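Local coordinates for fatty acid multifunctional protein (atmfp2) (Arabidopsis thaliana, PDB 2WTB), which hydrates long-chain enoyl-CoAs and oxidises 3-hydroxyacyl-CoAs with NAD+ in peroxisomal fatty acid beta-oxidation during seed germination, at residues T506-E514 / R561-P569; E629-N637 / I683-S691. All blocks are in the same frame, centred on the assembly; numbering follows the deposited sequence.

Interaction 1 of 2, residues T506-E514 / R561-P569; sequences TQAAMFLVE and RTYKSMIIP
The carboxylate of E514 is gripped at both oxygens by hydroxyls from the facing segment: Y563 OH donates to OE1 at 2.6 Å, and S565 OG donates to OE2 at 2.8 Å. The site lies in the C-terminal 3-hydroxyacyl-CoA dehydrogenase domain, where the loop 561-566 runs past helix 498-514 before the chain turns into helix 567-572. The two bonds reach the carboxylate differently. S565 uses the anti lone pair of OE2, whereas the phenol stands well above the carboxylate plane, 62° out of it; together they would limit rotation of the group. S565 does double duty, because its OG also accepts a weak capping bond from I567 N at the start of the helix. With OG opposite the backbone N (chi1 180°), the hydroxyl is directed to E514 OE2.

About two helical turns earlier, Q507 ties the facing backbone. Its chain, extended beyond CG, carries OE1 to Y563 N at 2.8 Å, the N-H pointing fairly straight but arriving above the amide plane. Between these anchors F511 turns its ring edge onto the face of the Y563 ring, a T-shaped pair with planes at 78°. The apolar flank is closed by M510 and V513, which also rest on F536 of helix 535-542. I567 CD1 meets both V513 CG1 and E514 CG. M510 crosses I568 at about a right angle, its terminal methyl CE packing 3.6 Å from both CG1 and CD1 of I568.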
ATOM      1  N   THR A 506      20.283  11.738  -0.038  1.00 68.66           N
ATOM      2  CA  THR A 506      21.169  11.980  -1.173  1.00 66.83           C
ATOM      3  C   THR A 506      22.455  12.721  -0.798  1.00 68.35           C
ATOM      4  O   THR A 506      23.515  12.454  -1.360  1.00 67.90           O
ATOM      5  CB  THR A 506      20.442  12.745  -2.293  1.00 64.78           C
ATOM      6  OG1 THR A 506      19.690  11.817  -3.085  1.00 70.32           O
ATOM      7  CG2 THR A 506      21.437  13.465  -3.186  1.00 75.38           C
ATOM      8  N   GLN A 507      22.362  13.648   0.147  1.00 70.44           N
ATOM      9  CA  GLN A 507      23.526  14.433   0.545  1.00 72.47           C
ATOM     10  C   GLN A 507      24.530  13.603   1.337  1.00 77.52           C
ATOM     11  O   GLN A 507      25.739  13.758   1.171  1.00 81.69           O
ATOM     12  CB  GLN A 507      23.100  15.667   1.341  1.00 79.07           C
ATOM     13  CG  GLN A 507      22.291  16.666   0.530  1.00 89.55           C
ATOM     14  CD  GLN A 507      21.846  17.862   1.349  1.00101.50           C
ATOM     15  OE1 GLN A 507      22.326  18.078   2.462  1.00105.28           O
ATOM     16  NE2 GLN A 507      20.921  18.645   0.802  1.00 99.49           N
ATOM     17  N   ALA A 508      24.026  12.721   2.195  1.00 74.77           N
ATOM     18  CA  ALA A 508      24.892  11.840   2.970  1.00 74.09           C
ATOM     19  C   ALA A 508      25.663  10.922   2.035  1.00 87.71           C
ATOM     20  O   ALA A 508      26.846  10.649   2.244  1.00 94.72           O
ATOM     21  CB  ALA A 508      24.079  11.024   3.955  1.00 66.04           C
ATOM     22  N   ALA A 509      24.980  10.448   1.000  1.00 79.82           N
ATOM     23  CA  ALA A 509      25.598   9.589   0.004  1.00 76.73           C
ATOM     24  C   ALA A 509      26.733  10.319  -0.707  1.00 87.91           C
ATOM     25  O   ALA A 509      27.862   9.830  -0.762  1.00 93.60           O
ATOM     26  CB  ALA A 509      24.560   9.119  -0.998  1.00 66.29           C
ATOM     27  N   MET A 510      26.427  11.496  -1.244  1.00 80.01           N
ATOM     28  CA  MET A 510      27.403  12.259  -2.012  1.00 85.87           C
ATOM     29  C   MET A 510      28.599  12.705  -1.177  1.00 86.17           C
ATOM     30  O   MET A 510      29.714  12.791  -1.687  1.00 99.84           O
ATOM     31  CB  MET A 510      26.743  13.458  -2.694  1.00 92.09           C
ATOM     32  CG  MET A 510      25.826  13.068  -3.840  1.00 93.25           C
ATOM     33  SD  MET A 510      25.449  14.439  -4.944  1.00128.94           S
ATOM     34  CE  MET A 510      24.412  13.617  -6.149  1.00105.39           C
ATOM     35  N   PHE A 511      28.369  12.988   0.102  1.00 85.51           N
ATOM     36  CA  PHE A 511      29.468  13.334   0.998  1.00 90.94           C
ATOM     37  C   PHE A 511      30.415  12.150   1.147  1.00 94.99           C
ATOM     38  O   PHE A 511      31.633  12.319   1.197  1.00 94.41           O
ATOM     39  CB  PHE A 511      28.954  13.765   2.373  1.00 90.34           C
ATOM     40  CG  PHE A 511      30.026  13.818   3.428  1.00 95.45           C
ATOM     41  CD1 PHE A 511      30.170  12.788   4.343  1.00 98.17           C
ATOM     42  CD2 PHE A 511      30.899  14.892   3.495  1.00 93.53           C
ATOM     43  CE1 PHE A 511      31.161  12.831   5.312  1.00 95.53           C
ATOM     44  CE2 PHE A 511      31.893  14.941   4.462  1.00 89.44           C
ATOM     45  CZ  PHE A 511      32.022  13.909   5.371  1.00 86.23           C
ATOM     46  N   LEU A 512      29.844  10.952   1.220  1.00 93.05           N
ATOM     47  CA  LEU A 512      30.633   9.732   1.310  1.00 93.08           C
ATOM     48  C   LEU A 512      31.465   9.544   0.047  1.00102.48           C
ATOM     49  O   LEU A 512      32.622   9.125   0.109  1.00102.00           O
ATOM     50  CB  LEU A 512      29.722   8.521   1.523  1.00 87.94           C
ATOM     51  CG  LEU A 512      29.000   8.437   2.868  1.00 91.64           C
ATOM     52  CD1 LEU A 512      27.998   7.294   2.868  1.00 94.02           C
ATOM     53  CD2 LEU A 512      29.994   8.286   4.009  1.00 84.49           C
ATOM     54  N   VAL A 513      30.867   9.857  -1.097  1.00102.45           N
ATOM     55  CA  VAL A 513      31.552   9.735  -2.379  1.00 93.88           C
ATOM     56  C   VAL A 513      32.739  10.685  -2.464  1.00101.82           C
ATOM     57  O   VAL A 513      33.834  10.286  -2.859  1.00110.75           O
ATOM     58  CB  VAL A 513      30.596   9.983  -3.564  1.00 79.74           C
ATOM     59  CG1 VAL A 513      31.355  10.513  -4.767  1.00 76.43           C
ATOM     60  CG2 VAL A 513      29.856   8.706  -3.915  1.00 77.04           C
ATOM     61  N   GLU A 514      32.522  11.941  -2.087  1.00 95.03           N
ATOM     62  CA  GLU A 514      33.603  12.917  -2.085  1.00100.16           C
ATOM     63  C   GLU A 514      34.702  12.487  -1.120  1.00103.43           C
ATOM     64  O   GLU A 514      35.831  12.971  -1.191  1.00111.33           O
ATOM     65  CB  GLU A 514      33.085  14.311  -1.724  1.00 96.76           C
ATOM     66  CG  GLU A 514      32.236  14.955  -2.810  1.00 99.27           C
ATOM     67  CD  GLU A 514      32.240  16.470  -2.731  1.00105.27           C
ATOM     68  OE1 GLU A 514      33.164  17.031  -2.102  1.00108.96           O
ATOM     69  OE2 GLU A 514      31.326  17.099  -3.304  1.00101.67           O
ATOM     70  N   ARG A 561      22.898  22.077   8.158  1.00 84.19           N
ATOM     71  CA  ARG A 561      22.523  20.669   8.224  1.00 86.52           C
ATOM     72  C   ARG A 561      22.553  20.028   6.845  1.00 87.48           C
ATOM     73  O   ARG A 561      22.144  18.880   6.678  1.00 92.43           O
ATOM     74  CB  ARG A 561      21.120  20.520   8.817  1.00 81.48           C
ATOM     75  CG  ARG A 561      21.053  20.632  10.327  1.00 83.79           C
ATOM     76  CD  ARG A 561      19.647  20.996  10.770  1.00 90.41           C
ATOM     77  NE  ARG A 561      18.629  20.270  10.015  1.00 92.67           N
ATOM     78  CZ  ARG A 561      17.334  20.570  10.032  1.00 97.79           C
ATOM     79  NH1 ARG A 561      16.896  21.583  10.764  1.00 99.11           N
ATOM     80  NH2 ARG A 561      16.476  19.858   9.313  1.00 99.34           N
ATOM     81  N   THR A 562      23.030  20.776   5.857  1.00 79.86           N
ATOM     82  CA  THR A 562      23.029  20.298   4.482  1.00 81.96           C
ATOM     83  C   THR A 562      24.422  20.342   3.864  1.00 89.44           C
ATOM     84  O   THR A 562      25.312  21.036   4.357  1.00 81.44           O
ATOM     85  CB  THR A 562      22.058  21.113   3.599  1.00 80.09           C
ATOM     86  OG1 THR A 562      22.505  22.472   3.518  1.00 84.09           O
ATOM     87  CG2 THR A 562      20.653  21.084   4.178  1.00 76.53           C
ATOM     88  N   TYR A 563      24.602  19.591   2.781  1.00 98.43           N
ATOM     89  CA  TYR A 563      25.863  19.586   2.053  1.00 96.01           C
ATOM     90  C   TYR A 563      25.633  19.743   0.555  1.00 92.86           C
ATOM     91  O   TYR A 563      25.092  18.850  -0.097  1.00 90.15           O
ATOM     92  CB  TYR A 563      26.647  18.303   2.329  1.00 98.42           C
ATOM     93  CG  TYR A 563      27.985  18.260   1.628  1.00 99.30           C
ATOM     94  CD1 TYR A 563      29.073  18.959   2.129  1.00 99.13           C
ATOM     95  CD2 TYR A 563      28.156  17.529   0.458  1.00 96.95           C
ATOM     96  CE1 TYR A 563      30.295  18.928   1.490  1.00107.91           C
ATOM     97  CE2 TYR A 563      29.374  17.491  -0.187  1.00 95.09           C
ATOM     98  CZ  TYR A 563      30.441  18.192   0.333  1.00107.12           C
ATOM     99  OH  TYR A 563      31.659  18.161  -0.305  1.00116.50           O
ATOM    100  N   LYS A 564      26.051  20.885   0.017  1.00 92.84           N
ATOM    101  CA  LYS A 564      25.902  21.165  -1.405  1.00 93.80           C
ATOM    102  C   LYS A 564      27.072  20.597  -2.201  1.00 98.18           C
ATOM    103  O   LYS A 564      28.074  21.279  -2.426  1.00100.38           O
ATOM    104  CB  LYS A 564      25.782  22.671  -1.648  1.00 93.01           C
ATOM    105  N   SER A 565      26.940  19.344  -2.620  1.00 99.87           N
ATOM    106  CA  SER A 565      27.969  18.694  -3.420  1.00 99.25           C
ATOM    107  C   SER A 565      27.975  19.246  -4.842  1.00102.38           C
ATOM    108  O   SER A 565      26.950  19.252  -5.523  1.00 97.14           O
ATOM    109  CB  SER A 565      27.756  17.179  -3.439  1.00 95.64           C
ATOM    110  OG  SER A 565      28.749  16.538  -4.220  1.00105.12           O
ATOM    111  N   MET A 566      29.138  19.708  -5.284  1.00110.66           N
ATOM    112  CA  MET A 566      29.267  20.313  -6.602  1.00110.49           C
ATOM    113  C   MET A 566      29.303  19.252  -7.700  1.00112.47           C
ATOM    114  O   MET A 566      29.438  19.574  -8.880  1.00114.15           O
ATOM    115  CB  MET A 566      30.524  21.184  -6.664  1.00109.25           C
ATOM    116  CG  MET A 566      30.447  22.314  -7.678  1.00108.22           C
ATOM    117  SD  MET A 566      29.208  23.549  -7.235  1.00143.43           S
ATOM    118  CE  MET A 566      29.887  24.181  -5.702  1.00102.47           C
ATOM    119  N   ILE A 567      29.174  17.989  -7.304  1.00112.82           N
ATOM    120  CA  ILE A 567      29.231  16.878  -8.251  1.00114.85           C
ATOM    121  C   ILE A 567      28.216  17.026  -9.383  1.00115.32           C
ATOM    122  O   ILE A 567      28.587  17.071 -10.555  1.00116.26           O
ATOM    123  CB  ILE A 567      29.022  15.518  -7.548  1.00103.00           C
ATOM    124  CG1 ILE A 567      30.174  15.234  -6.583  1.00 97.48           C
ATOM    125  CG2 ILE A 567      28.902  14.398  -8.573  1.00 88.94           C
ATOM    126  CD1 ILE A 567      30.062  13.901  -5.878  1.00 89.37           C
ATOM    127  N   ILE A 568      26.937  17.104  -9.029  1.00111.50           N
ATOM    128  CA  ILE A 568      25.879  17.224 -10.028  1.00107.15           C
ATOM    129  C   ILE A 568      26.057  18.435 -10.948  1.00107.45           C
ATOM    130  O   ILE A 568      26.054  18.287 -12.170  1.00108.91           O
ATOM    131  CB  ILE A 568      24.476  17.257  -9.386  1.00100.11           C
ATOM    132  CG1 ILE A 568      24.092  15.868  -8.877  1.00 97.69           C
ATOM    133  CG2 ILE A 568      23.444  17.752 -10.385  1.00 98.75           C
ATOM    134  CD1 ILE A 568      22.673  15.781  -8.364  1.00 90.00           C
ATOM    135  N   PRO A 569      26.208  19.638 -10.365  1.00106.89           N
ATOM    136  CA  PRO A 569      26.367  20.843 -11.188  1.00108.67           C
ATOM    137  C   PRO A 569      27.485  20.702 -12.218  1.00112.84           C
ATOM    138  O   PRO A 569      27.290  21.046 -13.384  1.00110.50           O
ATOM    139  CB  PRO A 569      26.726  21.918 -10.159  1.00103.47           C
ATOM    140  CG  PRO A 569      26.088  21.449  -8.902  1.00 99.32           C
ATOM    141  CD  PRO A 569      26.212  19.952  -8.926  1.00105.42           C
TER

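Interaction 2 of 2, residues E629-N637 / I683-S691; sequences EMTFFPVVN and IYSRLDEWS
M630 lies across one face of the W690 indole, with CG 3.5 Å from CZ2 and over the six-membered ring in a CH-pi contact. This is a helix-helix crossing in the all-helical C-terminal part of the chain: the axes of 629-637 and 683-691 approach to 10.6 Å at a signed angle of -108°. The SD of M630 stands above the five-membered ring at a distance, a Met-aromatic contact, and a bend at chi3 (70°) sets its CE 4.2 Å from W690 CE2. The opposite face of the indole is covered toward its rim by R686 O, from its own helix, while the backbone E629 O meets the ring edge at CH2, 3.4 Å away.

F633 fills the centre. I683 CG1 sits over its ring face, 3.9 Å from the centroid, and F633 CB touches both W690 CZ3 and L687 CD1. The helix is kinked at P634 and V635, whose N atoms make no bond to the turn before; P634 has no N-H to offer. E629 and R686 have nearly parallel carboxylate and guanidinium planes but no charged contact; OE1 of E629 is instead bonded to Y682. At the other end the N637 amide is bonded through ND2 to K699 O and through OD1 to C701 N, and its CB meets L687 CD2, which also lies 3.5 Å from F633 O.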
ATOM      1  N   GLU A 629      23.735   2.603   7.253  1.00 82.49           N
ATOM      2  CA  GLU A 629      23.603   3.294   8.533  1.00 86.13           C
ATOM      3  C   GLU A 629      23.950   4.779   8.462  1.00 83.58           C
ATOM      4  O   GLU A 629      23.349   5.592   9.161  1.00 81.91           O
ATOM      5  CB  GLU A 629      24.426   2.598   9.620  1.00 89.56           C
ATOM      6  CG  GLU A 629      23.798   1.310  10.129  1.00 98.38           C
ATOM      7  CD  GLU A 629      24.327   0.892  11.488  1.00102.13           C
ATOM      8  OE1 GLU A 629      25.327   1.481  11.947  1.00101.69           O
ATOM      9  OE2 GLU A 629      23.736  -0.027  12.097  1.00 98.61           O
ATOM     10  N   MET A 630      24.915   5.131   7.619  1.00 78.98           N
ATOM     11  CA  MET A 630      25.329   6.524   7.480  1.00 72.96           C
ATOM     12  C   MET A 630      24.421   7.288   6.518  1.00 70.16           C
ATOM     13  O   MET A 630      24.443   8.518   6.469  1.00 72.22           O
ATOM     14  CB  MET A 630      26.786   6.619   7.013  1.00 71.87           C
ATOM     15  CG  MET A 630      27.794   6.021   7.982  1.00 80.86           C
ATOM     16  SD  MET A 630      29.498   6.471   7.591  1.00 88.63           S
ATOM     17  CE  MET A 630      29.491   8.210   8.012  1.00 69.81           C
ATOM     18  N   THR A 631      23.620   6.552   5.759  1.00 72.68           N
ATOM     19  CA  THR A 631      22.746   7.160   4.767  1.00 77.78           C
ATOM     20  C   THR A 631      21.312   7.281   5.279  1.00 77.82           C
ATOM     21  O   THR A 631      20.553   8.135   4.823  1.00 79.86           O
ATOM     22  CB  THR A 631      22.766   6.356   3.447  1.00 89.71           C
ATOM     23  OG1 THR A 631      24.089   6.376   2.899  1.00 94.89           O
ATOM     24  CG2 THR A 631      21.804   6.950   2.435  1.00 94.46           C
ATOM     25  N   PHE A 632      20.950   6.434   6.238  1.00 79.46           N
ATOM     26  CA  PHE A 632      19.568   6.366   6.706  1.00 76.55           C
ATOM     27  C   PHE A 632      19.345   6.935   8.103  1.00 79.79           C
ATOM     28  O   PHE A 632      18.270   7.451   8.403  1.00 86.43           O
ATOM     29  CB  PHE A 632      19.047   4.932   6.627  1.00 65.33           C
ATOM     30  CG  PHE A 632      18.569   4.546   5.265  1.00 63.45           C
ATOM     31  CD1 PHE A 632      17.319   4.937   4.821  1.00 62.46           C
ATOM     32  CD2 PHE A 632      19.371   3.805   4.420  1.00 63.91           C
ATOM     33  CE1 PHE A 632      16.879   4.587   3.562  1.00 71.79           C
ATOM     34  CE2 PHE A 632      18.932   3.450   3.158  1.00 69.14           C
ATOM     35  CZ  PHE A 632      17.689   3.841   2.728  1.00 65.06           C
ATOM     36  N   PHE A 633      20.356   6.836   8.958  1.00 76.50           N
ATOM     37  CA  PHE A 633      20.254   7.384  10.305  1.00 80.59           C
ATOM     38  C   PHE A 633      20.041   8.899  10.292  1.00 83.13           C
ATOM     39  O   PHE A 633      19.283   9.423  11.109  1.00 84.81           O
ATOM     40  CB  PHE A 633      21.472   6.995  11.146  1.00 90.39           C
ATOM     41  CG  PHE A 633      21.395   5.604  11.712  1.00 98.60           C
ATOM     42  CD1 PHE A 633      20.686   4.613  11.054  1.00 92.22           C
ATOM     43  CD2 PHE A 633      22.041   5.285  12.895  1.00106.68           C
ATOM     44  CE1 PHE A 633      20.613   3.334  11.569  1.00 91.57           C
ATOM     45  CE2 PHE A 633      21.974   4.005  13.414  1.00102.61           C
ATOM     46  CZ  PHE A 633      21.261   3.029  12.751  1.00 95.79           C
ATOM     47  N   PRO A 634      20.709   9.610   9.369  1.00 83.96           N
ATOM     48  CA  PRO A 634      20.418  11.039   9.213  1.00 79.01           C
ATOM     49  C   PRO A 634      18.975  11.281   8.770  1.00 78.16           C
ATOM     50  O   PRO A 634      18.406  12.324   9.091  1.00 78.20           O
ATOM     51  CB  PRO A 634      21.396  11.475   8.118  1.00 75.99           C
ATOM     52  CG  PRO A 634      22.524  10.513   8.226  1.00 74.49           C
ATOM     53  CD  PRO A 634      21.887   9.202   8.583  1.00 80.06           C
ATOM     54  N   VAL A 635      18.396  10.331   8.042  1.00 75.16           N
ATOM     55  CA  VAL A 635      16.988  10.421   7.664  1.00 73.35           C
ATOM     56  C   VAL A 635      16.094  10.210   8.886  1.00 75.54           C
ATOM     57  O   VAL A 635      15.102  10.917   9.067  1.00 77.96           O
ATOM     58  CB  VAL A 635      16.611   9.410   6.562  1.00 62.59           C
ATOM     59  CG1 VAL A 635      15.107   9.346   6.398  1.00 53.13           C
ATOM     60  CG2 VAL A 635      17.272   9.786   5.246  1.00 65.13           C
ATOM     61  N   VAL A 636      16.448   9.236   9.720  1.00 74.53           N
ATOM     62  CA  VAL A 636      15.750   9.032  10.983  1.00 75.14           C
ATOM     63  C   VAL A 636      15.811  10.322  11.784  1.00 70.16           C
ATOM     64  O   VAL A 636      14.805  10.793  12.317  1.00 69.75           O
ATOM     65  CB  VAL A 636      16.392   7.914  11.823  1.00 71.51           C
ATOM     66  CG1 VAL A 636      15.757   7.860  13.209  1.00 55.91           C
ATOM     67  CG2 VAL A 636      16.268   6.574  11.120  1.00 65.78           C
ATOM     68  N   ASN A 637      17.008  10.891  11.855  1.00 58.72           N
ATOM     69  CA  ASN A 637      17.235  12.138  12.567  1.00 69.68           C
ATOM     70  C   ASN A 637      16.267  13.226  12.108  1.00 73.42           C
ATOM     71  O   ASN A 637      15.715  13.966  12.922  1.00 78.50           O
ATOM     72  CB  ASN A 637      18.680  12.598  12.363  1.00 55.23           C
ATOM     73  CG  ASN A 637      19.113  13.630  13.377  1.00 66.55           C
ATOM     74  OD1 ASN A 637      18.481  13.798  14.420  1.00 66.77           O
ATOM     75  ND2 ASN A 637      20.202  14.328  13.080  1.00 70.09           N
ATOM     76  N   ILE A 683      21.201   4.267  17.599  1.00 91.96           N
ATOM     77  CA  ILE A 683      21.148   5.322  16.589  1.00 86.47           C
ATOM     78  C   ILE A 683      21.730   6.633  17.116  1.00 84.96           C
ATOM     79  O   ILE A 683      22.448   7.333  16.405  1.00 83.85           O
ATOM     80  CB  ILE A 683      19.703   5.561  16.097  1.00 75.17           C
ATOM     81  CG1 ILE A 683      19.140   4.290  15.462  1.00 65.30           C
ATOM     82  CG2 ILE A 683      19.655   6.714  15.105  1.00 71.83           C
ATOM     83  CD1 ILE A 683      17.760   4.462  14.866  1.00 71.97           C
ATOM     84  N   TYR A 684      21.414   6.955  18.366  1.00 76.55           N
ATOM     85  CA  TYR A 684      21.939   8.153  19.009  1.00 81.38           C
ATOM     86  C   TYR A 684      23.454   8.071  19.158  1.00 85.53           C
ATOM     87  O   TYR A 684      24.184   8.918  18.645  1.00 81.13           O
ATOM     88  CB  TYR A 684      21.280   8.351  20.376  1.00 87.78           C
ATOM     89  CG  TYR A 684      21.887   9.455  21.217  1.00 94.63           C
ATOM     90  CD1 TYR A 684      21.838  10.779  20.801  1.00 95.39           C
ATOM     91  CD2 TYR A 684      22.491   9.173  22.435  1.00 98.59           C
ATOM     92  CE1 TYR A 684      22.386  11.790  21.569  1.00 96.55           C
ATOM     93  CE2 TYR A 684      23.039  10.178  23.211  1.00104.34           C
ATOM     94  CZ  TYR A 684      22.984  11.485  22.773  1.00100.48           C
ATOM     95  OH  TYR A 684      23.529  12.489  23.543  1.00 95.80           O
ATOM     96  N   SER A 685      23.917   7.040  19.858  1.00 84.81           N
ATOM     97  CA  SER A 685      25.340   6.848  20.111  1.00 89.11           C
ATOM     98  C   SER A 685      26.155   6.855  18.822  1.00 94.48           C
ATOM     99  O   SER A 685      27.251   7.417  18.771  1.00103.37           O
ATOM    100  CB  SER A 685      25.573   5.537  20.867  1.00 93.43           C
ATOM    101  OG  SER A 685      26.958   5.277  21.027  1.00105.59           O
ATOM    102  N   ARG A 686      25.615   6.229  17.782  1.00 89.83           N
ATOM    103  CA  ARG A 686      26.306   6.123  16.504  1.00 92.26           C
ATOM    104  C   ARG A 686      26.269   7.445  15.738  1.00 99.36           C
ATOM    105  O   ARG A 686      27.225   7.800  15.049  1.00100.34           O
ATOM    106  CB  ARG A 686      25.686   5.008  15.660  1.00 87.37           C
ATOM    107  CG  ARG A 686      26.465   4.657  14.402  1.00 95.24           C
ATOM    108  CD  ARG A 686      27.541   3.609  14.665  1.00107.95           C
ATOM    109  NE  ARG A 686      28.549   4.069  15.616  1.00123.59           N
ATOM    110  CZ  ARG A 686      28.574   3.727  16.901  1.00129.33           C
ATOM    111  NH1 ARG A 686      27.646   2.919  17.393  1.00132.94           N
ATOM    112  NH2 ARG A 686      29.529   4.196  17.694  1.00126.84           N
ATOM    113  N   LEU A 687      25.163   8.170  15.873  1.00100.98           N
ATOM    114  CA  LEU A 687      24.964   9.420  15.145  1.00 93.70           C
ATOM    115  C   LEU A 687      25.778  10.554  15.764  1.00 96.63           C
ATOM    116  O   LEU A 687      26.061  11.559  15.111  1.00 91.44           O
ATOM    117  CB  LEU A 687      23.476   9.780  15.112  1.00 85.53           C
ATOM    118  CG  LEU A 687      22.925  10.538  13.901  1.00 73.63           C
ATOM    119  CD1 LEU A 687      23.646  10.151  12.622  1.00 77.44           C
ATOM    120  CD2 LEU A 687      21.429  10.285  13.765  1.00 63.61           C
ATOM    121  N   ASP A 688      26.158  10.385  17.027  1.00100.57           N
ATOM    122  CA  ASP A 688      26.979  11.374  17.717  1.00101.55           C
ATOM    123  C   ASP A 688      28.450  11.179  17.373  1.00108.79           C
ATOM    124  O   ASP A 688      29.188  12.147  17.189  1.00107.76           O
ATOM    125  CB  ASP A 688      26.778  11.288  19.231  1.00103.75           C
ATOM    126  CG  ASP A 688      27.500  12.395  19.977  1.00112.79           C
ATOM    127  OD1 ASP A 688      27.944  13.362  19.323  1.00111.58           O
ATOM    128  OD2 ASP A 688      27.621  12.301  21.217  1.00118.37           O
ATOM    129  N   GLU A 689      28.871   9.921  17.293  1.00116.89           N
ATOM    130  CA  GLU A 689      30.244   9.601  16.922  1.00120.83           C
ATOM    131  C   GLU A 689      30.590  10.235  15.581  1.00114.38           C
ATOM    132  O   GLU A 689      31.722  10.664  15.361  1.00109.24           O
ATOM    133  CB  GLU A 689      30.451   8.085  16.858  1.00121.44           C
ATOM    134  CG  GLU A 689      30.341   7.382  18.201  1.00122.29           C
ATOM    135  N   TRP A 690      29.607  10.298  14.689  1.00106.88           N
ATOM    136  CA  TRP A 690      29.815  10.887  13.372  1.00 97.19           C
ATOM    137  C   TRP A 690      29.790  12.409  13.433  1.00 95.75           C
ATOM    138  O   TRP A 690      30.557  13.079  12.743  1.00 87.32           O
ATOM    139  CB  TRP A 690      28.770  10.382  12.379  1.00 87.49           C
ATOM    140  CG  TRP A 690      28.803   8.901  12.181  1.00 88.41           C
ATOM    141  CD1 TRP A 690      29.891   8.084  12.289  1.00 85.34           C
ATOM    142  CD2 TRP A 690      27.704   8.059  11.813  1.00 85.85           C
ATOM    143  NE1 TRP A 690      29.534   6.784  12.026  1.00 86.17           N
ATOM    144  CE2 TRP A 690      28.197   6.742  11.728  1.00 90.01           C
ATOM    145  CE3 TRP A 690      26.351   8.291  11.553  1.00 69.64           C
ATOM    146  CZ2 TRP A 690      27.384   5.661  11.393  1.00 87.85           C
ATOM    147  CZ3 TRP A 690      25.546   7.216  11.221  1.00 68.36           C
ATOM    148  CH2 TRP A 690      26.066   5.918  11.144  1.00 73.17           C
ATOM    149  N   SER A 691      28.902  12.950  14.261  1.00101.92           N
ATOM    150  CA  SER A 691      28.821  14.392  14.446  1.00 93.08           C
ATOM    151  C   SER A 691      30.155  14.938  14.943  1.00 91.08           C
ATOM    152  O   SER A 691      30.601  15.999  14.509  1.00 80.53           O
ATOM    153  CB  SER A 691      27.711  14.743  15.435  1.00 90.97           C
ATOM    154  OG  SER A 691      27.614  16.145  15.606  1.00100.39           O
TER

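In the fold
Interactions 1 and 2 follow each other along the chain, the first closing before the second opens, and their centres lie 16 Å apart on the same side of the chain's centre. Helix 498-514 joins them: while one flank carries interaction 1, A508 and L512 pack against M630 and T631 of helix 624-644, the helix that forms half of interaction 2. A508 CB comes within 3.6 Å of M630 O. R561 adds a salt bridge to E638, farther along helix 624-644. The principle illustrated is one helix serving two neighbouring contacts with different faces, the first mixing polar and apolar contacts, the second mainly apolar, within one helical body away from the predicted hydratase active-site glutamates.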